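Local coordinates for aminotransferase (Psychrobacter arcticus 273-4, PDB 3IF2), which probably transfers amino groups between amino acids and keto acids with the help of bound pyridoxal 5'-phosphate, perhaps as a valine–pyruvate transaminase, at residues I45-E50 / D330-P335; N97-W102 / A321-K326; P335-Q340 / S418-E423. All coordinates share one frame; numbering follows the deposited sequence.

Interaction 1: I45-E50 / D330-P335; sequences IDAVNE and DNEIKP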
ATOM      1  N   ILE A  45     -22.407  11.705   3.493  1.00 34.82           N
ATOM      2  CA  ILE A  45     -23.281  12.089   4.636  1.00 34.47           C
ATOM      3  C   ILE A  45     -22.814  13.441   5.206  1.00 34.45           C
ATOM      4  O   ILE A  45     -21.766  13.538   5.831  1.00 35.75           O
ATOM      5  CB  ILE A  45     -23.313  10.988   5.711  1.00 33.45           C
ATOM      6  CG1 ILE A  45     -23.618   9.598   5.065  1.00 33.05           C
ATOM      7  CG2 ILE A  45     -24.343  11.344   6.747  1.00 31.79           C
ATOM      8  CD1 ILE A  45     -23.619   8.423   6.047  1.00 32.45           C
ATOM      9  N   ASP A  46     -23.583  14.492   4.965  1.00 35.01           N
ATOM     10  CA  ASP A  46     -23.188  15.872   5.373  1.00 34.90           C
ATOM     11  C   ASP A  46     -22.698  16.005   6.808  1.00 33.39           C
ATOM     12  O   ASP A  46     -21.683  16.673   7.042  1.00 33.68           O
ATOM     13  CB  ASP A  46     -24.335  16.888   5.125  1.00 35.76           C
ATOM     14  CG  ASP A  46     -24.663  17.093   3.629  1.00 36.99           C
ATOM     15  OD1 ASP A  46     -23.817  16.773   2.766  1.00 38.53           O
ATOM     16  OD2 ASP A  46     -25.771  17.586   3.312  1.00 36.89           O
ATOM     17  N   ALA A  47     -23.388  15.355   7.751  1.00 31.66           N
ATOM     18  CA  ALA A  47     -23.024  15.446   9.170  1.00 31.30           C
ATOM     19  C   ALA A  47     -21.637  14.859   9.429  1.00 31.60           C
ATOM     20  O   ALA A  47     -20.922  15.379  10.268  1.00 31.99           O
ATOM     21  CB  ALA A  47     -24.057  14.797  10.065  1.00 29.90           C
ATOM     22  N   VAL A  48     -21.267  13.813   8.676  1.00 30.98           N
ATOM     23  CA  VAL A  48     -19.971  13.154   8.786  1.00 31.08           C
ATOM     24  C   VAL A  48     -18.844  14.048   8.261  1.00 31.19           C
ATOM     25  O   VAL A  48     -17.800  14.174   8.889  1.00 29.99           O
ATOM     26  CB  VAL A  48     -19.935  11.778   8.019  1.00 31.05           C
ATOM     27  CG1 VAL A  48     -18.548  11.155   8.096  1.00 30.84           C
ATOM     28  CG2 VAL A  48     -20.985  10.803   8.569  1.00 30.05           C
ATOM     29  N   ASN A  49     -19.061  14.632   7.092  1.00 31.29           N
ATOM     30  CA  ASN A  49     -18.088  15.515   6.479  1.00 31.28           C
ATOM     31  C   ASN A  49     -17.859  16.819   7.243  1.00 33.32           C
ATOM     32  O   ASN A  49     -16.729  17.352   7.235  1.00 34.29           O
ATOM     33  CB  ASN A  49     -18.447  15.741   5.017  1.00 30.83           C
ATOM     34  CG  ASN A  49     -18.287  14.459   4.187  1.00 30.21           C
ATOM     35  OD1 ASN A  49     -17.477  13.597   4.517  1.00 27.49           O
ATOM     36  ND2 ASN A  49     -19.077  14.336   3.120  1.00 29.72           N
ATOM     37  N   GLU A  50     -18.906  17.331   7.894  1.00 33.46           N
ATOM     38  CA  GLU A  50     -18.763  18.485   8.783  1.00 33.74           C
ATOM     39  C   GLU A  50     -17.809  18.171   9.935  1.00 32.98           C
ATOM     40  O   GLU A  50     -16.950  19.011  10.254  1.00 32.46           O
ATOM     41  CB  GLU A  50     -20.126  18.941   9.322  1.00 35.31           C
ATOM     42  CG  GLU A  50     -20.896  19.768   8.310  1.00 37.07           C
ATOM     43  CD  GLU A  50     -22.408  19.716   8.457  1.00 38.77           C
ATOM     44  OE1 GLU A  50     -22.946  19.205   9.473  1.00 38.88           O
ATOM     45  OE2 GLU A  50     -23.064  20.193   7.501  1.00 40.85           O
ATOM     46  N   ASP A 330     -23.161   5.609  15.189  1.00 34.44           N
ATOM     47  CA  ASP A 330     -24.487   5.297  15.699  1.00 35.22           C
ATOM     48  C   ASP A 330     -25.548   6.322  15.332  1.00 34.68           C
ATOM     49  O   ASP A 330     -26.668   5.925  15.011  1.00 35.46           O
ATOM     50  CB  ASP A 330     -24.469   5.136  17.229  1.00 36.02           C
ATOM     51  CG  ASP A 330     -23.528   4.032  17.703  1.00 36.68           C
ATOM     52  OD1 ASP A 330     -23.205   3.125  16.925  1.00 37.36           O
ATOM     53  OD2 ASP A 330     -23.110   4.071  18.878  1.00 38.49           O
ATOM     54  N   ASN A 331     -25.211   7.611  15.381  1.00 33.86           N
ATOM     55  CA  ASN A 331     -26.202   8.688  15.139  1.00 33.81           C
ATOM     56  C   ASN A 331     -26.405   9.097  13.685  1.00 33.53           C
ATOM     57  O   ASN A 331     -27.515   9.493  13.324  1.00 32.55           O
ATOM     58  CB  ASN A 331     -25.858   9.959  15.958  1.00 34.20           C
ATOM     59  CG  ASN A 331     -25.825   9.710  17.473  1.00 34.47           C
ATOM     60  OD1 ASN A 331     -26.385   8.733  17.966  1.00 35.48           O
ATOM     61  ND2 ASN A 331     -25.179  10.603  18.208  1.00 34.98           N
ATOM     62  N   GLU A 332     -25.354   8.989  12.856  1.00 33.35           N
ATOM     63  CA  GLU A 332     -25.399   9.488  11.484  1.00 32.60           C
ATOM     64  C   GLU A 332     -25.270   8.392  10.439  1.00 32.94           C
ATOM     65  O   GLU A 332     -26.163   8.251   9.600  1.00 34.45           O
ATOM     66  CB  GLU A 332     -24.312  10.548  11.281  1.00 32.67           C
ATOM     67  CG  GLU A 332     -24.212  11.646  12.352  1.00 32.39           C
ATOM     68  CD  GLU A 332     -25.458  12.539  12.486  1.00 33.00           C
ATOM     69  OE1 GLU A 332     -26.259  12.667  11.528  1.00 31.65           O
ATOM     70  OE2 GLU A 332     -25.618  13.141  13.577  1.00 34.23           O
ATOM     71  N   ILE A 333     -24.209   7.582  10.508  1.00 32.24           N
ATOM     72  CA  ILE A 333     -23.955   6.558   9.482  1.00 30.70           C
ATOM     73  C   ILE A 333     -25.009   5.430   9.489  1.00 31.50           C
ATOM     74  O   ILE A 333     -25.681   5.213   8.474  1.00 30.37           O
ATOM     75  CB  ILE A 333     -22.545   5.960   9.589  1.00 29.85           C
ATOM     76  CG1 ILE A 333     -21.456   7.040   9.476  1.00 29.09           C
ATOM     77  CG2 ILE A 333     -22.335   4.890   8.481  1.00 29.23           C
ATOM     78  CD1 ILE A 333     -20.069   6.539   9.730  1.00 27.79           C
ATOM     79  N   LYS A 334     -25.153   4.737  10.626  1.00 32.44           N
ATOM     80  CA  LYS A 334     -26.114   3.607  10.762  1.00 33.51           C
ATOM     81  C   LYS A 334     -27.546   3.971  10.352  1.00 33.93           C
ATOM     82  O   LYS A 334     -28.128   3.252   9.534  1.00 35.57           O
ATOM     83  CB  LYS A 334     -26.052   2.979  12.164  1.00 34.63           C
ATOM     84  CG  LYS A 334     -27.056   1.842  12.530  1.00 35.65           C
ATOM     85  CD  LYS A 334     -26.677   1.346  13.967  1.00 36.27           C
ATOM     86  CE  LYS A 334     -27.650   0.370  14.656  1.00 37.32           C
ATOM     87  NZ  LYS A 334     -27.047  -0.239  15.941  1.00 37.00           N
ATOM     88  N   PRO A 335     -28.088   5.102  10.855  1.00 33.09           N
ATOM     89  CA  PRO A 335     -29.433   5.479  10.417  1.00 32.86           C
ATOM     90  C   PRO A 335     -29.537   5.877   8.934  1.00 32.75           C
ATOM     91  O   PRO A 335     -30.544   5.549   8.296  1.00 32.93           O
ATOM     92  CB  PRO A 335     -29.780   6.663  11.346  1.00 32.64           C
ATOM     93  CG  PRO A 335     -28.914   6.439  12.565  1.00 32.57           C
ATOM     94  CD  PRO A 335     -27.632   6.008  11.925  1.00 32.73           C
TER
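E332 meets the start of helix 46-60 at A47, where the methyl CB lies 3.4 Å from E332 OE1. The glutamate sits in a wider, pi-type turn of the backbone at D330-I333. With CG beside its backbone N, its chain turns again at chi2 (-63°), which brings CD to 3.6 Å from A47 CB. The contact is van der Waals only, acid arm against methyl. Nearer the backbone, E332 CB comes within 4.3 Å of V48 CG2, a looser touch. The far carboxylate oxygen, OE2, is held elsewhere, by a weak hydrogen bond to a bound glycerol. An alanine here would keep the approach to V48 but would probably open a gap beside A47, whose methyl would lose the acid arm that now covers it.

The two helical segments run closer to antiparallel than parallel, at 136°, with axes 9.5 Å apart. Helix 324-351 leads towards the strands of the small domain, as the long linking helix does in fold-type I pyridoxal-phosphate enzymes, while N49 on the other helix packs on I73 of the second subunit.

At I333 the contact becomes purely apolar. V48 CG2 reaches I333 CG1 at 3.9 Å, the two side chains crossing at about a right angle. I45, at the N-cap position of its helix, extends CD1 to I333 CA (3.9 Å), and the same methyl lies 4.3 Å from I333 CG1. I333 also packs on P253, I255 and I277, and its side chain is about 7 Å from that of K276 in the cofactor site.

Interaction 2: N97-W102 / A321-K326; sequences NRHYDW and ANDRIK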
ATOM      1  N   ASN A  97     -10.022  -1.393  24.871  1.00 36.88           N
ATOM      2  CA  ASN A  97      -9.980  -1.775  26.298  1.00 37.92           C
ATOM      3  C   ASN A  97     -11.109  -1.127  27.130  1.00 38.78           C
ATOM      4  O   ASN A  97     -11.636  -1.769  28.022  1.00 38.76           O
ATOM      5  CB  ASN A  97      -8.588  -1.497  26.925  1.00 37.40           C
ATOM      6  CG  ASN A  97      -7.508  -2.460  26.438  1.00 36.97           C
ATOM      7  OD1 ASN A  97      -7.788  -3.570  26.003  1.00 37.35           O
ATOM      8  ND2 ASN A  97      -6.266  -2.041  26.536  1.00 36.79           N
ATOM      9  N   ARG A  98     -11.453   0.135  26.832  1.00 40.49           N
ATOM     10  CA  ARG A  98     -12.597   0.846  27.462  1.00 40.71           C
ATOM     11  C   ARG A  98     -13.907   0.147  27.167  1.00 41.01           C
ATOM     12  O   ARG A  98     -14.711  -0.070  28.063  1.00 41.90           O
ATOM     13  CB  ARG A  98     -12.795   2.283  26.908  1.00 40.80           C
ATOM     14  CG  ARG A  98     -11.906   3.375  27.457  1.00 40.74           C
ATOM     15  CD  ARG A  98     -12.488   4.799  27.192  1.00 40.21           C
ATOM     16  NE  ARG A  98     -12.652   5.207  25.787  1.00 39.24           N
ATOM     17  CZ  ARG A  98     -11.669   5.606  24.964  1.00 38.74           C
ATOM     18  NH1 ARG A  98     -10.375   5.576  25.328  1.00 38.01           N
ATOM     19  NH2 ARG A  98     -11.975   5.996  23.724  1.00 39.04           N
ATOM     20  N   HIS A  99     -14.119  -0.150  25.891  1.00 41.32           N
ATOM     21  CA  HIS A  99     -15.378  -0.711  25.416  1.00 42.14           C
ATOM     22  C   HIS A  99     -15.550  -2.244  25.486  1.00 42.66           C
ATOM     23  O   HIS A  99     -16.699  -2.702  25.534  1.00 42.42           O
ATOM     24  CB  HIS A  99     -15.659  -0.201  23.990  1.00 42.02           C
ATOM     25  CG  HIS A  99     -15.885   1.277  23.923  1.00 42.32           C
ATOM     26  ND1 HIS A  99     -16.969   1.882  24.518  1.00 42.61           N
ATOM     27  CD2 HIS A  99     -15.183   2.267  23.327  1.00 42.40           C
ATOM     28  CE1 HIS A  99     -16.924   3.181  24.296  1.00 42.17           C
ATOM     29  NE2 HIS A  99     -15.846   3.441  23.581  1.00 42.48           N
ATOM     30  N   TYR A 100     -14.450  -3.015  25.483  1.00 43.08           N
ATOM     31  CA  TYR A 100     -14.517  -4.500  25.459  1.00 43.50           C
ATOM     32  C   TYR A 100     -13.680  -5.282  26.476  1.00 44.27           C
ATOM     33  O   TYR A 100     -13.903  -6.490  26.639  1.00 44.60           O
ATOM     34  CB  TYR A 100     -14.191  -5.007  24.050  1.00 43.68           C
ATOM     35  CG  TYR A 100     -15.033  -4.352  22.983  1.00 43.67           C
ATOM     36  CD1 TYR A 100     -16.357  -4.731  22.806  1.00 43.98           C
ATOM     37  CD2 TYR A 100     -14.523  -3.314  22.177  1.00 43.50           C
ATOM     38  CE1 TYR A 100     -17.166  -4.118  21.839  1.00 44.09           C
ATOM     39  CE2 TYR A 100     -15.332  -2.687  21.199  1.00 43.38           C
ATOM     40  CZ  TYR A 100     -16.648  -3.105  21.047  1.00 43.60           C
ATOM     41  OH  TYR A 100     -17.483  -2.546  20.139  1.00 44.20           O
ATOM     42  N   ASP A 101     -12.726  -4.627  27.135  1.00 45.02           N
ATOM     43  CA  ASP A 101     -11.886  -5.268  28.157  1.00 45.95           C
ATOM     44  C   ASP A 101     -11.093  -6.523  27.650  1.00 44.96           C
ATOM     45  O   ASP A 101     -11.004  -7.558  28.333  1.00 45.51           O
ATOM     46  CB  ASP A 101     -12.748  -5.585  29.410  1.00 46.91           C
ATOM     47  CG  ASP A 101     -11.918  -5.803  30.677  1.00 47.71           C
ATOM     48  OD1 ASP A 101     -10.931  -5.069  30.931  1.00 48.43           O
ATOM     49  OD2 ASP A 101     -12.275  -6.712  31.450  1.00 49.17           O
ATOM     50  N   TRP A 102     -10.528  -6.408  26.443  1.00 43.02           N
ATOM     51  CA  TRP A 102      -9.701  -7.469  25.842  1.00 40.62           C
ATOM     52  C   TRP A 102      -8.249  -7.492  26.356  1.00 39.55           C
ATOM     53  O   TRP A 102      -7.514  -8.409  26.009  1.00 40.18           O
ATOM     54  CB  TRP A 102      -9.695  -7.371  24.301  1.00 39.34           C
ATOM     55  CG  TRP A 102     -11.039  -7.517  23.643  1.00 38.33           C
ATOM     56  CD1 TRP A 102     -12.088  -8.246  24.092  1.00 38.18           C
ATOM     57  CD2 TRP A 102     -11.430  -7.005  22.360  1.00 38.01           C
ATOM     58  NE1 TRP A 102     -13.127  -8.190  23.203  1.00 38.24           N
ATOM     59  CE2 TRP A 102     -12.754  -7.434  22.128  1.00 37.82           C
ATOM     60  CE3 TRP A 102     -10.794  -6.216  21.389  1.00 38.10           C
ATOM     61  CZ2 TRP A 102     -13.465  -7.103  20.966  1.00 37.86           C
ATOM     62  CZ3 TRP A 102     -11.505  -5.877  20.229  1.00 38.55           C
ATOM     63  CH2 TRP A 102     -12.833  -6.323  20.034  1.00 38.18           C
ATOM     64  N   ALA A 321     -10.073   8.829  20.586  1.00 32.02           N
ATOM     65  CA  ALA A 321      -9.782   9.308  21.955  1.00 32.63           C
ATOM     66  C   ALA A 321     -11.010   9.765  22.726  1.00 33.18           C
ATOM     67  O   ALA A 321     -11.140   9.446  23.916  1.00 35.04           O
ATOM     68  CB  ALA A 321      -8.737  10.431  21.951  1.00 31.03           C
ATOM     69  N   ASN A 322     -11.919  10.471  22.063  1.00 32.63           N
ATOM     70  CA  ASN A 322     -13.125  10.998  22.739  1.00 33.21           C
ATOM     71  C   ASN A 322     -14.449  10.264  22.400  1.00 33.11           C
ATOM     72  O   ASN A 322     -15.535  10.805  22.641  1.00 31.82           O
ATOM     73  CB  ASN A 322     -13.232  12.511  22.454  1.00 32.75           C
ATOM     74  CG  ASN A 322     -13.614  12.829  21.008  1.00 32.56           C
ATOM     75  OD1 ASN A 322     -13.961  11.945  20.207  1.00 32.00           O
ATOM     76  ND2 ASN A 322     -13.572  14.100  20.678  1.00 32.48           N
ATOM     77  N   ASP A 323     -14.341   9.072  21.804  1.00 34.47           N
ATOM     78  CA  ASP A 323     -15.487   8.264  21.346  1.00 35.72           C
ATOM     79  C   ASP A 323     -16.418   8.905  20.298  1.00 35.79           C
ATOM     80  O   ASP A 323     -17.455   8.314  19.988  1.00 36.14           O
ATOM     81  CB  ASP A 323     -16.312   7.700  22.532  1.00 36.90           C
ATOM     82  CG  ASP A 323     -15.558   6.650  23.353  1.00 38.63           C
ATOM     83  OD1 ASP A 323     -14.550   6.073  22.881  1.00 38.94           O
ATOM     84  OD2 ASP A 323     -15.999   6.375  24.500  1.00 40.53           O
ATOM     85  N   ARG A 324     -16.056  10.045  19.701  1.00 36.19           N
ATOM     86  CA  ARG A 324     -16.924  10.656  18.679  1.00 37.75           C
ATOM     87  C   ARG A 324     -17.026   9.792  17.430  1.00 37.70           C
ATOM     88  O   ARG A 324     -18.013   9.913  16.718  1.00 37.42           O
ATOM     89  CB  ARG A 324     -16.543  12.105  18.322  1.00 39.31           C
ATOM     90  CG  ARG A 324     -16.867  13.121  19.420  1.00 41.13           C
ATOM     91  CD  ARG A 324     -16.632  14.557  18.967  1.00 42.88           C
ATOM     92  NE  ARG A 324     -17.741  15.041  18.127  1.00 45.22           N
ATOM     93  CZ  ARG A 324     -17.838  16.267  17.586  1.00 45.96           C
ATOM     94  NH1 ARG A 324     -16.864  17.190  17.735  1.00 45.80           N
ATOM     95  NH2 ARG A 324     -18.926  16.569  16.856  1.00 45.69           N
ATOM     96  N   ILE A 325     -16.025   8.930  17.171  1.00 38.10           N
ATOM     97  CA  ILE A 325     -16.069   7.971  16.047  1.00 37.81           C
ATOM     98  C   ILE A 325     -17.279   7.012  16.208  1.00 37.82           C
ATOM     99  O   ILE A 325     -17.974   6.725  15.231  1.00 37.70           O
ATOM    100  CB  ILE A 325     -14.683   7.226  15.841  1.00 37.46           C
ATOM    101  CG1 ILE A 325     -14.599   6.592  14.448  1.00 37.55           C
ATOM    102  CG2 ILE A 325     -14.401   6.226  16.950  1.00 37.31           C
ATOM    103  CD1 ILE A 325     -13.251   5.910  14.131  1.00 37.85           C
ATOM    104  N   LYS A 326     -17.543   6.590  17.448  1.00 38.08           N
ATOM    105  CA  LYS A 326     -18.676   5.732  17.802  1.00 38.65           C
ATOM    106  C   LYS A 326     -20.019   6.492  17.695  1.00 38.79           C
ATOM    107  O   LYS A 326     -20.996   5.960  17.147  1.00 37.91           O
ATOM    108  CB  LYS A 326     -18.475   5.171  19.219  1.00 39.87           C
ATOM    109  CG  LYS A 326     -19.325   3.968  19.557  1.00 41.69           C
ATOM    110  CD  LYS A 326     -18.980   3.387  20.948  1.00 42.98           C
ATOM    111  CE  LYS A 326     -19.625   2.010  21.193  1.00 43.61           C
ATOM    112  NZ  LYS A 326     -21.094   2.009  20.940  1.00 44.13           N
TER
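R98 and H99 both donate to a single oxygen, OD1 of D323. The salt bridge from R98 NH2 is 2.7 Å long and nearly straight (177°), with the acceptor lying in the guanidinium plane; H99 NE2 adds a hydrogen bond of 3.0 Å. Each side chain meets the aspartate tip to tip, and the two donors reach OD1 from opposite faces of the carboxylate plane, 41° and 51° out of it. OD1 is thus gripped from both sides, which should restrain rotation of the carboxylate. The arginine charge would probably stabilise the ionised aspartate.

Outward from the carboxylate, K326 sets its CD over one face of the imidazole, toward the rim, 4.2 Å from the ring centroid in a CH-pi contact, and R98 CB lies over the opposite face. R98 NH2 also makes a weak hydrogen bond to the carbonyl of V320.

D323 is at the N-cap position of helix 324-351, although its side chain makes no capping bond; beside it, N322 OD1 accepts from R324 N in an Asx turn. The contact ties the C-terminal part of helix 86-100, whose F95 packs against D323 and, edge-to-face, on H99, to the surface junction between helices 311-321 and 324-351.

Interaction 3: P335-Q340 / S418-E423; sequences PFYQKQ and SIAADE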
ATOM      1  N   PRO A 335     -28.088   5.102  10.855  1.00 33.09           N
ATOM      2  CA  PRO A 335     -29.433   5.479  10.417  1.00 32.86           C
ATOM      3  C   PRO A 335     -29.537   5.877   8.934  1.00 32.75           C
ATOM      4  O   PRO A 335     -30.544   5.549   8.296  1.00 32.93           O
ATOM      5  CB  PRO A 335     -29.780   6.663  11.346  1.00 32.64           C
ATOM      6  CG  PRO A 335     -28.914   6.439  12.565  1.00 32.57           C
ATOM      7  CD  PRO A 335     -27.632   6.008  11.925  1.00 32.73           C
ATOM      8  N   PHE A 336     -28.534   6.574   8.395  1.00 32.18           N
ATOM      9  CA  PHE A 336     -28.537   6.957   6.980  1.00 31.66           C
ATOM     10  C   PHE A 336     -28.793   5.731   6.106  1.00 33.05           C
ATOM     11  O   PHE A 336     -29.741   5.740   5.313  1.00 32.98           O
ATOM     12  CB  PHE A 336     -27.225   7.627   6.553  1.00 31.49           C
ATOM     13  CG  PHE A 336     -27.194   7.984   5.107  1.00 31.54           C
ATOM     14  CD1 PHE A 336     -27.673   9.206   4.673  1.00 31.45           C
ATOM     15  CD2 PHE A 336     -26.732   7.070   4.156  1.00 31.93           C
ATOM     16  CE1 PHE A 336     -27.695   9.537   3.305  1.00 31.29           C
ATOM     17  CE2 PHE A 336     -26.753   7.392   2.793  1.00 32.06           C
ATOM     18  CZ  PHE A 336     -27.247   8.635   2.373  1.00 31.86           C
ATOM     19  N   TYR A 337     -27.967   4.686   6.277  1.00 33.32           N
ATOM     20  CA  TYR A 337     -28.107   3.453   5.479  1.00 34.11           C
ATOM     21  C   TYR A 337     -29.404   2.655   5.721  1.00 35.66           C
ATOM     22  O   TYR A 337     -29.921   2.045   4.776  1.00 36.46           O
ATOM     23  CB  TYR A 337     -26.857   2.551   5.552  1.00 33.44           C
ATOM     24  CG  TYR A 337     -25.622   3.205   4.951  1.00 32.81           C
ATOM     25  CD1 TYR A 337     -25.546   3.456   3.585  1.00 32.76           C
ATOM     26  CD2 TYR A 337     -24.526   3.557   5.746  1.00 32.89           C
ATOM     27  CE1 TYR A 337     -24.428   4.065   3.020  1.00 33.72           C
ATOM     28  CE2 TYR A 337     -23.389   4.175   5.194  1.00 33.50           C
ATOM     29  CZ  TYR A 337     -23.351   4.422   3.831  1.00 34.05           C
ATOM     30  OH  TYR A 337     -22.255   5.012   3.272  1.00 35.34           O
ATOM     31  N   GLN A 338     -29.942   2.658   6.937  1.00 37.18           N
ATOM     32  CA  GLN A 338     -31.216   1.961   7.176  1.00 39.16           C
ATOM     33  C   GLN A 338     -32.366   2.583   6.373  1.00 39.49           C
ATOM     34  O   GLN A 338     -33.153   1.853   5.747  1.00 41.03           O
ATOM     35  CB  GLN A 338     -31.589   1.876   8.651  1.00 40.33           C
ATOM     36  CG  GLN A 338     -32.976   1.204   8.831  1.00 42.26           C
ATOM     37  CD  GLN A 338     -33.187   0.586  10.175  1.00 43.47           C
ATOM     38  OE1 GLN A 338     -32.577   0.989  11.172  1.00 44.03           O
ATOM     39  NE2 GLN A 338     -34.060  -0.416  10.215  1.00 44.71           N
ATOM     40  N   LYS A 339     -32.471   3.906   6.420  1.00 38.90           N
ATOM     41  CA  LYS A 339     -33.476   4.635   5.641  1.00 38.24           C
ATOM     42  C   LYS A 339     -33.303   4.435   4.115  1.00 38.48           C
ATOM     43  O   LYS A 339     -34.285   4.293   3.393  1.00 38.74           O
ATOM     44  CB  LYS A 339     -33.485   6.119   6.033  1.00 37.97           C
ATOM     45  CG  LYS A 339     -34.044   6.338   7.453  1.00 38.57           C
ATOM     46  CD  LYS A 339     -34.207   7.817   7.852  1.00 38.96           C
ATOM     47  CE  LYS A 339     -32.946   8.435   8.469  1.00 39.04           C
ATOM     48  NZ  LYS A 339     -33.235   9.803   9.003  1.00 37.80           N
ATOM     49  N   GLN A 340     -32.061   4.403   3.636  1.00 38.86           N
ATOM     50  CA  GLN A 340     -31.779   4.130   2.210  1.00 38.49           C
ATOM     51  C   GLN A 340     -32.216   2.702   1.789  1.00 37.80           C
ATOM     52  O   GLN A 340     -32.817   2.522   0.724  1.00 37.48           O
ATOM     53  CB  GLN A 340     -30.296   4.321   1.914  1.00 38.08           C
ATOM     54  CG  GLN A 340     -29.780   5.749   2.053  1.00 37.54           C
ATOM     55  CD  GLN A 340     -30.024   6.617   0.842  1.00 37.29           C
ATOM     56  OE1 GLN A 340     -30.779   7.577   0.913  1.00 38.65           O
ATOM     57  NE2 GLN A 340     -29.390   6.290  -0.273  1.00 36.11           N
ATOM     58  N   SER A 418     -26.127  -1.168  -4.900  1.00 37.75           N
ATOM     59  CA  SER A 418     -25.681  -0.247  -3.849  1.00 38.55           C
ATOM     60  C   SER A 418     -26.819   0.675  -3.381  1.00 37.36           C
ATOM     61  O   SER A 418     -27.434   1.366  -4.197  1.00 36.99           O
ATOM     62  CB  SER A 418     -24.497   0.611  -4.297  1.00 39.81           C
ATOM     63  OG  SER A 418     -24.115   1.497  -3.218  1.00 42.24           O
ATOM     64  N   ILE A 419     -27.105   0.658  -2.078  1.00 36.67           N
ATOM     65  CA  ILE A 419     -28.069   1.602  -1.482  1.00 36.85           C
ATOM     66  C   ILE A 419     -27.371   2.863  -0.913  1.00 37.17           C
ATOM     67  O   ILE A 419     -28.025   3.646  -0.255  1.00 37.73           O
ATOM     68  CB  ILE A 419     -29.125   0.924  -0.525  1.00 36.56           C
ATOM     69  CG1 ILE A 419     -28.502   0.161   0.664  1.00 36.06           C
ATOM     70  CG2 ILE A 419     -30.045   0.012  -1.369  1.00 36.66           C
ATOM     71  CD1 ILE A 419     -27.758   1.028   1.660  1.00 35.65           C
ATOM     72  N   ALA A 420     -26.060   3.037  -1.162  1.00 37.05           N
ATOM     73  CA  ALA A 420     -25.329   4.269  -0.825  1.00 36.87           C
ATOM     74  C   ALA A 420     -25.616   5.386  -1.838  1.00 37.51           C
ATOM     75  O   ALA A 420     -25.375   6.543  -1.536  1.00 38.42           O
ATOM     76  CB  ALA A 420     -23.829   4.017  -0.780  1.00 35.82           C
ATOM     77  N   ALA A 421     -26.111   5.047  -3.034  1.00 38.37           N
ATOM     78  CA  ALA A 421     -26.395   6.033  -4.100  1.00 38.99           C
ATOM     79  C   ALA A 421     -27.489   7.015  -3.694  1.00 39.38           C
ATOM     80  O   ALA A 421     -28.306   6.704  -2.832  1.00 38.87           O
ATOM     81  CB  ALA A 421     -26.787   5.320  -5.415  1.00 38.10           C
ATOM     82  N   ASP A 422     -27.506   8.195  -4.311  1.00 41.13           N
ATOM     83  CA  ASP A 422     -28.536   9.178  -3.978  1.00 43.26           C
ATOM     84  C   ASP A 422     -29.914   8.653  -4.410  1.00 43.20           C
ATOM     85  O   ASP A 422     -30.047   7.730  -5.237  1.00 42.37           O
ATOM     86  CB  ASP A 422     -28.235  10.614  -4.460  1.00 44.88           C
ATOM     87  CG  ASP A 422     -28.276  10.770  -5.970  1.00 47.05           C
ATOM     88  OD1 ASP A 422     -29.373  10.672  -6.596  1.00 49.10           O
ATOM     89  OD2 ASP A 422     -27.198  11.065  -6.534  1.00 48.57           O
ATOM     90  N   GLU A 423     -30.923   9.256  -3.809  1.00 43.38           N
ATOM     91  CA  GLU A 423     -32.296   8.837  -3.967  1.00 43.74           C
ATOM     92  C   GLU A 423     -32.737   8.775  -5.425  1.00 42.41           C
ATOM     93  O   GLU A 423     -33.280   7.763  -5.849  1.00 40.90           O
ATOM     94  CB  GLU A 423     -33.179   9.755  -3.125  1.00 45.82           C
ATOM     95  CG  GLU A 423     -34.655   9.377  -3.052  1.00 47.63           C
ATOM     96  CD  GLU A 423     -35.392  10.067  -1.911  1.00 49.00           C
ATOM     97  OE1 GLU A 423     -34.764  10.438  -0.873  1.00 49.57           O
ATOM     98  OE2 GLU A 423     -36.624  10.209  -2.055  1.00 51.00           O
TER
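Q340 and I419 face each other with CA atoms 5.8 Å apart, where a helical turn of 335-340 meets an irregular segment that begins at the last residue of strand 414-418. The polar link is the Q340 amide. NE2 donates to I419 O over 3.0 Å, and the N-H points well at the acceptor (165°). I419 O lies close to the amide plane of Q340, whereas the donor is tilted from the carbonyl plane of I419. NE2 also makes a weak, strongly bent bond to A421 O at 2.8 Å, so one amide nitrogen bridges two carbonyls of the turn. A bend at chi2 (-83°) sets CD of the glutamine near these carbonyls, and CB itself lies 3.2 Å from I419 O.

Beside the amide the contact is apolar. I419 CD1 reaches Y337 CD1 at 3.8 Å, and the two side chains cross obliquely. A420 instead meets the ring edge, its CB 3.8 Å from Y337 CE1, while F336 CD2 lies over one ring face. The phenol OH is hydrogen-bonded to A43 N, which helps to hold the far end of the ring.

S418 OG accepts from A420 N in an ST turn, shaping the exit from the strand. D422 then caps helix 423-441 through T425 N, and L426 of that helix packs on both Q340 and I419. Helix 324-351 is thereby joined to the connection between strand 414-418 of the six-stranded sheet and helix 423-441, with the Y337 side chain about 6 Å from that of K276.

All three contacts use helix 324-351, at successive positions along it: interaction 2 at its N-terminal junction, interaction 1 further on, interaction 3 next. The centres of interactions 1 and 3 are about 12 Å apart; they share P335 and touch directly, I45 CD1 lying 3.7 Å from F336 CG. Interaction 2 is more remote, about 18 Å from interaction 1 and 26 Å from interaction 3. In sequence, both segments of interaction 2 fall between those of interaction 1, and interaction 3 follows in series. One long helix thus connects helix 86-100, helix 46-60 and the connection from strand 414-418 to helix 423-441, its I333 and Y337 side chains within about 7 Å of that of K276, as a second shell to the cofactor site.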